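Local coordinates for CRISPR-associated protein CasA/Cse1 (Thermus thermophilus, PDB 4F3E) that is part of the Cascade ribonucleoprotein complex, the RNA-guided machinery of a bacterial CRISPR immune system, and takes part in binding target DNA, at residues 189-194 with 336-341. Numbering follows the deposited sequence.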
loop_
_atom_site.group_PDB
_atom_site.type_symbol
_atom_site.label_atom_id
_atom_site.label_comp_id
_atom_site.label_asym_id
_atom_site.label_seq_id
_atom_site.Cartn_x
_atom_site.Cartn_y
_atom_site.Cartn_z
ATOM N N LEU A 189 1.596 1.554 -6.281
ATOM C CA LEU A 189 2.667 2.456 -6.709
ATOM C C LEU A 189 3.484 1.907 -7.891
ATOM O O LEU A 189 4.474 1.198 -7.702
ATOM C CB LEU A 189 3.607 2.759 -5.539
ATOM C CG LEU A 189 4.703 3.794 -5.826
ATOM C CD1 LEU A 189 4.265 5.169 -5.333
ATOM C CD2 LEU A 189 6.067 3.411 -5.204
ATOM N N PRO A 190 3.071 2.232 -9.119
ATOM C CA PRO A 190 3.872 1.819 -10.277
ATOM C C PRO A 190 5.282 2.392 -10.156
ATOM O O PRO A 190 5.471 3.488 -9.627
ATOM C CB PRO A 190 3.150 2.466 -11.457
ATOM C CG PRO A 190 1.763 2.751 -10.954
ATOM C CD PRO A 190 1.888 3.016 -9.498
ATOM N N THR A 191 6.266 1.657 -10.649
ATOM C CA THR A 191 7.656 2.076 -10.543
ATOM C C THR A 191 8.414 1.837 -11.840
ATOM O O THR A 191 8.114 0.893 -12.579
ATOM C CB THR A 191 8.377 1.337 -9.396
ATOM O OG1 THR A 191 8.442 -0.056 -9.701
ATOM C CG2 THR A 191 7.631 1.543 -8.084
ATOM N N GLY A 192 9.391 2.699 -12.117
ATOM C CA GLY A 192 10.235 2.526 -13.295
ATOM C C GLY A 192 11.692 2.276 -12.933
ATOM O O GLY A 192 11.997 1.817 -11.820
ATOM N N GLN A 193 12.592 2.591 -13.864
ATOM C CA GLN A 193 14.031 2.347 -13.681
ATOM C C GLN A 193 14.737 3.344 -12.724
ATOM O O GLN A 193 15.779 3.036 -12.165
ATOM C CB GLN A 193 14.746 2.332 -15.043
ATOM C CG GLN A 193 14.102 1.448 -16.113
ATOM C CD GLN A 193 14.491 -0.022 -16.003
ATOM O OE1 GLN A 193 15.139 -0.444 -15.042
ATOM N NE2 GLN A 193 14.094 -0.809 -16.998
ATOM N N ASN A 194 14.180 4.540 -12.565
ATOM C CA ASN A 194 14.703 5.504 -11.608
ATOM C C ASN A 194 13.593 6.317 -10.940
ATOM O O ASN A 194 12.413 6.189 -11.286
ATOM C CB ASN A 194 15.712 6.424 -12.279
ATOM C CG ASN A 194 15.111 7.197 -13.427
ATOM O OD1 ASN A 194 14.005 7.725 -13.326
ATOM N ND2 ASN A 194 15.835 7.262 -14.531
ATOM N N ARG A 336 8.715 -1.059 -20.053
ATOM C CA ARG A 336 8.642 -2.069 -18.997
ATOM C C ARG A 336 8.682 -1.490 -17.572
ATOM O O ARG A 336 9.658 -0.886 -17.129
ATOM C CB ARG A 336 9.688 -3.171 -19.207
ATOM C CG ARG A 336 9.390 -4.067 -20.403
ATOM C CD ARG A 336 10.465 -5.120 -20.601
ATOM N NE ARG A 336 11.802 -4.533 -20.684
ATOM C CZ ARG A 336 12.914 -5.234 -20.883
ATOM N NH1 ARG A 336 12.849 -6.549 -21.026
ATOM N NH2 ARG A 336 14.089 -4.623 -20.942
ATOM N N ILE A 337 7.588 -1.715 -16.863
ATOM C CA ILE A 337 7.326 -1.081 -15.591
ATOM C C ILE A 337 7.023 -2.151 -14.553
ATOM O O ILE A 337 6.545 -3.235 -14.895
ATOM C CB ILE A 337 6.102 -0.165 -15.744
ATOM C CG1 ILE A 337 6.485 1.058 -16.570
ATOM C CG2 ILE A 337 5.531 0.229 -14.401
ATOM C CD1 ILE A 337 5.311 1.703 -17.242
ATOM N N THR A 338 7.296 -1.849 -13.288
ATOM C CA THR A 338 6.934 -2.753 -12.191
ATOM C C THR A 338 5.798 -2.142 -11.367
ATOM O O THR A 338 5.607 -0.930 -11.364
ATOM C CB THR A 338 8.161 -3.074 -11.297
ATOM O OG1 THR A 338 8.986 -4.031 -11.965
ATOM C CG2 THR A 338 7.752 -3.645 -9.965
ATOM N N LEU A 339 5.014 -2.982 -10.704
ATOM C CA LEU A 339 3.964 -2.494 -9.815
ATOM C C LEU A 339 4.257 -2.927 -8.385
ATOM O O LEU A 339 4.360 -4.124 -8.099
ATOM C CB LEU A 339 2.572 -2.982 -10.247
ATOM C CG LEU A 339 1.498 -2.644 -9.205
ATOM C CD1 LEU A 339 1.249 -1.131 -9.117
ATOM C CD2 LEU A 339 0.208 -3.389 -9.505
ATOM N N ARG A 340 4.418 -1.944 -7.507
ATOM C CA ARG A 340 4.582 -2.187 -6.078
ATOM C C ARG A 340 3.303 -1.818 -5.299
ATOM O O ARG A 340 2.673 -0.781 -5.533
ATOM C CB ARG A 340 5.795 -1.430 -5.527
ATOM C CG ARG A 340 7.081 -1.937 -6.068
ATOM C CD ARG A 340 8.181 -0.955 -5.889
ATOM N NE ARG A 340 8.757 -0.960 -4.559
ATOM C CZ ARG A 340 9.983 -1.387 -4.285
ATOM N NH1 ARG A 340 10.745 -1.865 -5.253
ATOM N NH2 ARG A 340 10.455 -1.328 -3.045
ATOM N N VAL A 341 2.916 -2.707 -4.393
ATOM C CA VAL A 341 1.753 -2.506 -3.561
ATOM C C VAL A 341 2.253 -2.415 -2.126
ATOM O O VAL A 341 3.000 -3.281 -1.671
ATOM C CB VAL A 341 0.772 -3.648 -3.715
ATOM C CG1 VAL A 341 -0.432 -3.440 -2.809
ATOM C CG2 VAL A 341 0.352 -3.776 -5.162
#
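L189 pairs with R340 at one end of a short antiparallel ladder. The ladder joins strand 187-191, an edge of a three-stranded antiparallel sheet within this chain, to the central strand 337-347. L189 N donates to R340 O at 2.7 Å. The return bond, R340 N to L189 O, is longer at 3.1 Å.

P190 has no N-H to give and sits opposite L339 in a non-hydrogen-bonded pair, so the ladder loses no bond here. Its CD lies 4.2 Å from L339 CD1. Its CA makes a CH...O contact with T338 O. On the same face as L339, the proline ring also touches A321 of helix 316-330 and L201 of helix 195-202.

T191 closes the ladder with T338. T191 N donates to T338 O, and T338 N donates to T191 O. T191 OG1 adds a weak bond to T338 O. A chi1 of 65° sets OG1 between the backbone N and the carbonyl carbon, 3.4 Å from T338 CB. T338 O thus accepts from both N and OG1 of one residue. The side chains of R340 and T191 cross at about a right angle, on the face they share with L189. R340 CD, in the aliphatic part of the chain, packs 3.4 Å from T191 CG2. Farther out, R340 NE forms a salt bridge with E49 OE2.

Beyond T191 the chain leaves the sheet. Q193 NE2 bonds to E334 OE1. N194 takes the N-cap position of helix 195-202, where its OD1 accepts a hydrogen bond from E197 N.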